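Local coordinates for polymerase X (Deinococcus radiodurans, PDB 2W9M), which probably catalyses the template-directed addition of deoxyribonucleotides to DNA as a family X polymerase and carries a cluster of zinc ions, at residues 123-126 with 127-131; 144-147 with 148-152; 160-163 with 164-167. All coordinates share one frame; numbering follows the deposited sequence.

Interaction 1: 123-126 with 127-131; sequences RLRE and AAESG
Ala127 and Arg123 meet one turn apart in helix 121-130, where Ala127 N donates to Arg123 O at 3.0 Å. Ala127 and Leu124 form the buried flank: the methyl of Ala127 sits over the preceding turn, CB being 3.5 Å from Leu124 O. The next bond, Ala128 N to Leu124 O, continues the i to i+4 pattern. Leu124 and Ala127 both rest on Ile118 and Leu133, while Leu124 also reaches Ile147 and Val151 of helix 141-157. These residues lie within a helix-hairpin-helix domain, in which short helices joined by hairpin loops pack closely; here helix 121-130 packs on helix 141-157, the next in the chain. Arg125 is buried too, in an ionic cluster with Glu122, Glu172 and Glu229. Only its pairing with Glu129 is long, 3.6 Å from Arg125 NH2 to Glu129 OE2, the two side chains pointing the same way with guanidinium and carboxylate planes 78° apart. Glu129 OE2 bonds to Tyr228 OH, and its carboxylate lies close to those of Glu172 and Glu229, a repulsion that Arg125, paired with all three, probably eases. Arg123, with CG anti to the backbone N (chi1 174°) and the chain bent at chi2, brings NH1 to 4.0 Å from Ala127 CB, while its NH2 pairs with Glu132. The solvent side is the C-terminal end, where partly exposed Glu126 accepts through O from exposed Ser130, N at 3.0 Å and, weakly, OG at 3.4 Å. Gly131 then leaves the helix with a phi of 89°, at which a side chain would jam against the carbonyl O of Ser130.

Interaction 2: 144-147 with 148-152; sequences AATI and LENVV
Ile147 and Val151, one turn apart in helix 141-157, are turned at a slant to each other, and their CG2 methyls approach to 4.2 Å. Val151 CG2 also lies close to the backbone of the turn before, 3.1 Å from Ile147 O. That carbonyl accepts Val151 N at 2.9 Å, so the helical bond and the apolar contact join the same two residues. Ile147 holds CG2 anti to the backbone N (chi1 -70° for CG1), which turns this methyl along the helix toward Val151. Both residues are buried, and Ile147 is covered further by Leu105 and Phe139, the latter from the hairpin that leads into this helix of the helix-hairpin-helix domain.

Another strip of the helix pairs Thr146 with Asn150. Their side chains run alongside and point the same way, with Thr146 CG2 3.8 Å from Asn150 ND2. The amide nitrogen is also 3.4 Å from Thr146 O, but at an angle too poor for a hydrogen bond; that oxygen is taken by Asn150 N at 3.0 Å. Glu149 lays its CB 3.3 Å from Thr146 O on the exposed face. With no side-chain hydrogen bond or salt bridge joining these turns, polar ends look outside them, Thr146 OG1 to Lys142 O and Asn150 OD1 weakly to Arg103, which leaves the Ile147 and Val151 face apolar for packing.

Interaction 3: 160-163 with 164-167; sequences RQSL and RAGL
The backbone changes from extended at Ser162 (psi 154°) to helical at Leu163, where strand 161-162 gives way to helix 163-176. Ser162 is the N-cap of that helix, and its side chain makes the capping bond: Ala165 N donates to Ser162 OG at 3.3 Å, almost straight at 174°. A chi1 of 71° sets OG between the backbone N and the carbonyl carbon, turned toward the first turn of the helix. Its own carbonyl is used as well, Ser162 O accepting Gly166 N at 3.1 Å. With an alanine here the hydroxyl is gone, and the N-H of Ala165 would probably lose its side-chain acceptor, leaving the helix start less firmly fixed.

Beyond the cap, Leu163 and Leu167 stand one turn apart and make a loose apolar contact, Leu163 CD1 to Leu167 CD2 at 4.5 Å; both also reach helix 526-535, Leu163 on Tyr528 and Leu167 on Arg527. Arg164 leads away from the cap and forms a salt bridge with Asp525, its side chain about 9 Å from that of the zinc ligand His518. Back at the first turn, the CB atoms of Arg164 and Ala165 both lie 3.8 Å from Ser162 OG.

Interactions 1 and 2 belong to successive helices of the helix-hairpin-helix region and touch directly: Leu124 CD2 packs 3.8 Å from Ile147 CG2, and Arg125 CG lies equally near Leu148 CD1. Each helix thus gives an apolar flank to the shared interface and keeps polar groups on another side: an ionic cluster in 123-131; in 144-152 Thr146, Asn150 and an exposed Glu149, with no salt bridge between the segments. Interaction 3 touches neither, its centre about 16 Å from that of interaction 1 and 18 Å from that of interaction 2. It is the most buried of the three and lies nearest the chain's centre. Where the first two are turns within a helix, 160-167 marks a strand-to-helix junction fixed by a side-chain cap.

Interaction 1: 123-126 with 127-131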
loop_
_atom_site.group_PDB
_atom_site.type_symbol
_atom_site.label_atom_id
_atom_site.label_comp_id
_atom_site.label_asym_id
_atom_site.label_seq_id
_atom_site.Cartn_x
_atom_site.Cartn_y
_atom_site.Cartn_z
ATOM N N ARG A 123 -1.239 3.539 -11.592
ATOM C CA ARG A 123 -2.430 3.097 -12.315
ATOM C C ARG A 123 -2.909 4.155 -13.322
ATOM O O ARG A 123 -3.483 3.820 -14.361
ATOM C CB ARG A 123 -3.543 2.742 -11.322
ATOM C CG ARG A 123 -4.878 2.398 -11.953
ATOM C CD ARG A 123 -4.880 0.999 -12.543
ATOM N NE ARG A 123 -6.183 0.666 -13.114
ATOM C CZ ARG A 123 -6.525 0.871 -14.384
ATOM N NH1 ARG A 123 -5.655 1.403 -15.234
ATOM N NH2 ARG A 123 -7.738 0.538 -14.804
ATOM N N LEU A 124 -2.668 5.426 -13.008
ATOM C CA LEU A 124 -2.960 6.519 -13.927
ATOM C C LEU A 124 -2.019 6.425 -15.118
ATOM O O LEU A 124 -2.427 6.615 -16.264
ATOM C CB LEU A 124 -2.766 7.870 -13.237
ATOM C CG LEU A 124 -3.680 9.046 -13.599
ATOM C CD1 LEU A 124 -3.053 10.356 -13.135
ATOM C CD2 LEU A 124 -3.990 9.106 -15.081
ATOM N N ARG A 125 -0.752 6.129 -14.841
ATOM C CA ARG A 125 0.254 6.035 -15.893
ATOM C C ARG A 125 -0.061 4.900 -16.861
ATOM O O ARG A 125 0.156 5.021 -18.066
ATOM C CB ARG A 125 1.644 5.837 -15.304
ATOM C CG ARG A 125 2.689 5.551 -16.356
ATOM C CD ARG A 125 3.878 4.828 -15.775
ATOM N NE ARG A 125 4.288 3.751 -16.665
ATOM C CZ ARG A 125 3.976 2.475 -16.472
ATOM N NH1 ARG A 125 3.270 2.122 -15.411
ATOM N NH2 ARG A 125 4.377 1.553 -17.331
ATOM N N GLU A 126 -0.575 3.800 -16.330
ATOM C CA GLU A 126 -0.978 2.680 -17.168
ATOM C C GLU A 126 -2.210 3.033 -17.996
ATOM O O GLU A 126 -2.311 2.659 -19.167
ATOM C CB GLU A 126 -1.255 1.444 -16.313
ATOM C CG GLU A 126 -0.018 0.896 -15.624
ATOM C CD GLU A 126 -0.352 -0.058 -14.494
ATOM O OE1 GLU A 126 -1.500 -0.022 -13.998
ATOM O OE2 GLU A 126 0.536 -0.845 -14.098
ATOM N N ALA A 127 -3.146 3.755 -17.386
ATOM C CA ALA A 127 -4.363 4.159 -18.082
ATOM C C ALA A 127 -4.028 5.046 -19.270
ATOM O O ALA A 127 -4.656 4.947 -20.321
ATOM C CB ALA A 127 -5.308 4.873 -17.138
ATOM N N ALA A 128 -3.031 5.907 -19.098
ATOM C CA ALA A 128 -2.572 6.764 -20.183
ATOM C C ALA A 128 -1.952 5.906 -21.283
ATOM O O ALA A 128 -2.221 6.097 -22.468
ATOM C CB ALA A 128 -1.562 7.788 -19.665
ATOM N N GLU A 129 -1.125 4.955 -20.866
ATOM C CA GLU A 129 -0.428 4.046 -21.766
ATOM C C GLU A 129 -1.394 3.297 -22.686
ATOM O O GLU A 129 -1.144 3.154 -23.881
ATOM C CB GLU A 129 0.342 3.026 -20.932
ATOM C CG GLU A 129 1.614 2.502 -21.553
ATOM C CD GLU A 129 2.830 3.247 -21.056
ATOM O OE1 GLU A 129 2.770 4.491 -20.978
ATOM O OE2 GLU A 129 3.842 2.587 -20.738
ATOM N N SER A 130 -2.500 2.825 -22.121
ATOM C CA SER A 130 -3.365 1.866 -22.804
ATOM C C SER A 130 -4.518 2.485 -23.587
ATOM O O SER A 130 -5.256 1.776 -24.272
ATOM C CB SER A 130 -3.930 0.865 -21.798
ATOM O OG SER A 130 -4.912 1.469 -20.975
ATOM N N GLY A 131 -4.679 3.799 -23.480
ATOM C CA GLY A 131 -5.782 4.479 -24.130
ATOM C C GLY A 131 -7.017 4.537 -23.247
ATOM O O GLY A 131 -7.997 5.207 -23.570
#

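Interaction 2: 144-147 with 148-152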
loop_
_atom_site.group_PDB
_atom_site.type_symbol
_atom_site.label_atom_id
_atom_site.label_comp_id
_atom_site.label_asym_id
_atom_site.label_seq_id
_atom_site.Cartn_x
_atom_site.Cartn_y
_atom_site.Cartn_z
ATOM N N ALA A 144 -4.777 13.099 -22.243
ATOM C CA ALA A 144 -4.193 11.874 -21.705
ATOM C C ALA A 144 -2.667 11.874 -21.795
ATOM O O ALA A 144 -1.996 11.211 -21.006
ATOM C CB ALA A 144 -4.763 10.649 -22.410
ATOM N N ALA A 145 -2.123 12.612 -22.756
ATOM C CA ALA A 145 -0.676 12.697 -22.920
ATOM C C ALA A 145 -0.095 13.801 -22.041
ATOM O O ALA A 145 1.056 13.724 -21.608
ATOM C CB ALA A 145 -0.316 12.926 -24.380
ATOM N N THR A 146 -0.897 14.831 -21.787
ATOM C CA THR A 146 -0.482 15.924 -20.920
ATOM C C THR A 146 -0.396 15.394 -19.497
ATOM O O THR A 146 0.560 15.669 -18.771
ATOM C CB THR A 146 -1.481 17.097 -20.984
ATOM O OG1 THR A 146 -1.463 17.667 -22.299
ATOM C CG2 THR A 146 -1.127 18.170 -19.966
ATOM N N ILE A 147 -1.399 14.616 -19.112
ATOM C CA ILE A 147 -1.429 14.026 -17.788
ATOM C C ILE A 147 -0.262 13.057 -17.593
ATOM O O ILE A 147 0.353 13.025 -16.527
ATOM C CB ILE A 147 -2.769 13.320 -17.537
ATOM C CG1 ILE A 147 -3.878 14.366 -17.396
ATOM C CG2 ILE A 147 -2.681 12.425 -16.307
ATOM C CD1 ILE A 147 -5.275 13.799 -17.462
ATOM N N LEU A 148 0.050 12.282 -18.625
ATOM C CA LEU A 148 1.176 11.360 -18.556
ATOM C C LEU A 148 2.483 12.125 -18.371
ATOM O O LEU A 148 3.368 11.694 -17.632
ATOM C CB LEU A 148 1.245 10.476 -19.803
ATOM C CG LEU A 148 2.423 9.489 -19.820
ATOM C CD1 LEU A 148 2.415 8.627 -18.574
ATOM C CD2 LEU A 148 2.401 8.615 -21.060
ATOM N N GLU A 149 2.597 13.262 -19.048
ATOM C CA GLU A 149 3.747 14.140 -18.881
ATOM C C GLU A 149 3.851 14.608 -17.432
ATOM O O GLU A 149 4.926 14.577 -16.835
ATOM C CB GLU A 149 3.627 15.344 -19.814
ATOM C CG GLU A 149 4.186 16.639 -19.237
ATOM C CD GLU A 149 3.524 17.880 -19.828
ATOM O OE1 GLU A 149 3.460 17.988 -21.074
ATOM O OE2 GLU A 149 3.070 18.747 -19.043
ATOM N N ASN A 150 2.725 15.032 -16.866
ATOM C CA ASN A 150 2.708 15.547 -15.503
ATOM C C ASN A 150 2.993 14.479 -14.451
ATOM O O ASN A 150 3.552 14.778 -13.399
ATOM C CB ASN A 150 1.389 16.266 -15.211
ATOM C CG ASN A 150 1.288 17.596 -15.927
ATOM O OD1 ASN A 150 2.286 18.295 -16.092
ATOM N ND2 ASN A 150 0.083 17.950 -16.364
ATOM N N VAL A 151 2.609 13.236 -14.737
ATOM C CA VAL A 151 2.915 12.122 -13.844
ATOM C C VAL A 151 4.405 11.809 -13.897
ATOM O O VAL A 151 5.017 11.492 -12.876
ATOM C CB VAL A 151 2.113 10.851 -14.194
ATOM C CG1 VAL A 151 2.512 9.713 -13.278
ATOM C CG2 VAL A 151 0.618 11.117 -14.094
ATOM N N VAL A 152 4.992 11.912 -15.085
ATOM C CA VAL A 152 6.431 11.720 -15.232
ATOM C C VAL A 152 7.219 12.698 -14.358
ATOM O O VAL A 152 8.290 12.367 -13.858
ATOM C CB VAL A 152 6.889 11.863 -16.694
ATOM C CG1 VAL A 152 8.409 11.939 -16.768
ATOM C CG2 VAL A 152 6.373 10.704 -17.526
#

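Interaction 3: 160-163 with 164-167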
loop_
_atom_site.group_PDB
_atom_site.type_symbol
_atom_site.label_atom_id
_atom_site.label_comp_id
_atom_site.label_asym_id
_atom_site.label_seq_id
_atom_site.Cartn_x
_atom_site.Cartn_y
_atom_site.Cartn_z
ATOM N N ARG A 160 13.408 7.834 -4.570
ATOM C CA ARG A 160 13.139 6.412 -4.681
ATOM C C ARG A 160 11.690 6.184 -5.114
ATOM O O ARG A 160 10.808 6.988 -4.808
ATOM C CB ARG A 160 13.442 5.710 -3.357
ATOM C CG ARG A 160 14.916 5.371 -3.161
ATOM C CD ARG A 160 15.149 4.527 -1.903
ATOM N NE ARG A 160 16.304 3.637 -2.047
ATOM C CZ ARG A 160 16.223 2.315 -2.180
ATOM N NH1 ARG A 160 15.042 1.718 -2.172
ATOM N NH2 ARG A 160 17.323 1.586 -2.310
ATOM N N GLN A 161 11.453 5.101 -5.845
ATOM C CA GLN A 161 10.128 4.798 -6.375
ATOM C C GLN A 161 9.385 3.810 -5.483
ATOM O O GLN A 161 9.999 3.082 -4.708
ATOM C CB GLN A 161 10.247 4.221 -7.786
ATOM C CG GLN A 161 10.951 5.140 -8.770
ATOM C CD GLN A 161 10.253 6.472 -8.902
ATOM O OE1 GLN A 161 9.033 6.559 -8.762
ATOM N NE2 GLN A 161 11.019 7.519 -9.172
ATOM N N SER A 162 8.060 3.787 -5.592
ATOM C CA SER A 162 7.262 2.817 -4.855
ATOM C C SER A 162 7.463 1.444 -5.474
ATOM O O SER A 162 7.799 1.337 -6.652
ATOM C CB SER A 162 5.773 3.192 -4.874
ATOM O OG SER A 162 5.194 2.999 -6.155
ATOM N N LEU A 163 7.266 0.398 -4.679
ATOM C CA LEU A 163 7.390 -0.965 -5.182
ATOM C C LEU A 163 6.458 -1.190 -6.366
ATOM O O LEU A 163 6.777 -1.949 -7.279
ATOM C CB LEU A 163 7.073 -1.975 -4.081
ATOM C CG LEU A 163 7.105 -3.450 -4.488
ATOM C CD1 LEU A 163 8.459 -3.816 -5.089
ATOM C CD2 LEU A 163 6.780 -4.342 -3.297
ATOM N N ARG A 164 5.305 -0.526 -6.347
ATOM C CA ARG A 164 4.312 -0.681 -7.406
ATOM C C ARG A 164 4.832 -0.189 -8.758
ATOM O O ARG A 164 4.783 -0.917 -9.743
ATOM C CB ARG A 164 3.013 0.050 -7.043
ATOM C CG ARG A 164 1.924 -0.089 -8.092
ATOM C CD ARG A 164 0.750 0.854 -7.849
ATOM N NE ARG A 164 -0.045 0.480 -6.683
ATOM C CZ ARG A 164 -0.124 1.202 -5.570
ATOM N NH1 ARG A 164 0.543 2.346 -5.474
ATOM N NH2 ARG A 164 -0.870 0.785 -4.556
ATOM N N ALA A 165 5.325 1.046 -8.796
ATOM C CA ALA A 165 5.862 1.625 -10.027
ATOM C C ALA A 165 7.066 0.851 -10.558
ATOM O O ALA A 165 7.136 0.540 -11.745
ATOM C CB ALA A 165 6.228 3.090 -9.814
ATOM N N GLY A 166 8.014 0.545 -9.679
ATOM C CA GLY A 166 9.198 -0.199 -10.072
ATOM C C GLY A 166 8.872 -1.574 -10.630
ATOM O O GLY A 166 9.445 -2.009 -11.627
ATOM N N LEU A 167 7.943 -2.264 -9.983
ATOM C CA LEU A 167 7.569 -3.613 -10.397
ATOM C C LEU A 167 6.778 -3.593 -11.703
ATOM O O LEU A 167 7.003 -4.421 -12.584
ATOM C CB LEU A 167 6.763 -4.303 -9.292
ATOM C CG LEU A 167 6.617 -5.825 -9.323
ATOM C CD1 LEU A 167 7.926 -6.480 -9.708
ATOM C CD2 LEU A 167 6.145 -6.336 -7.967
#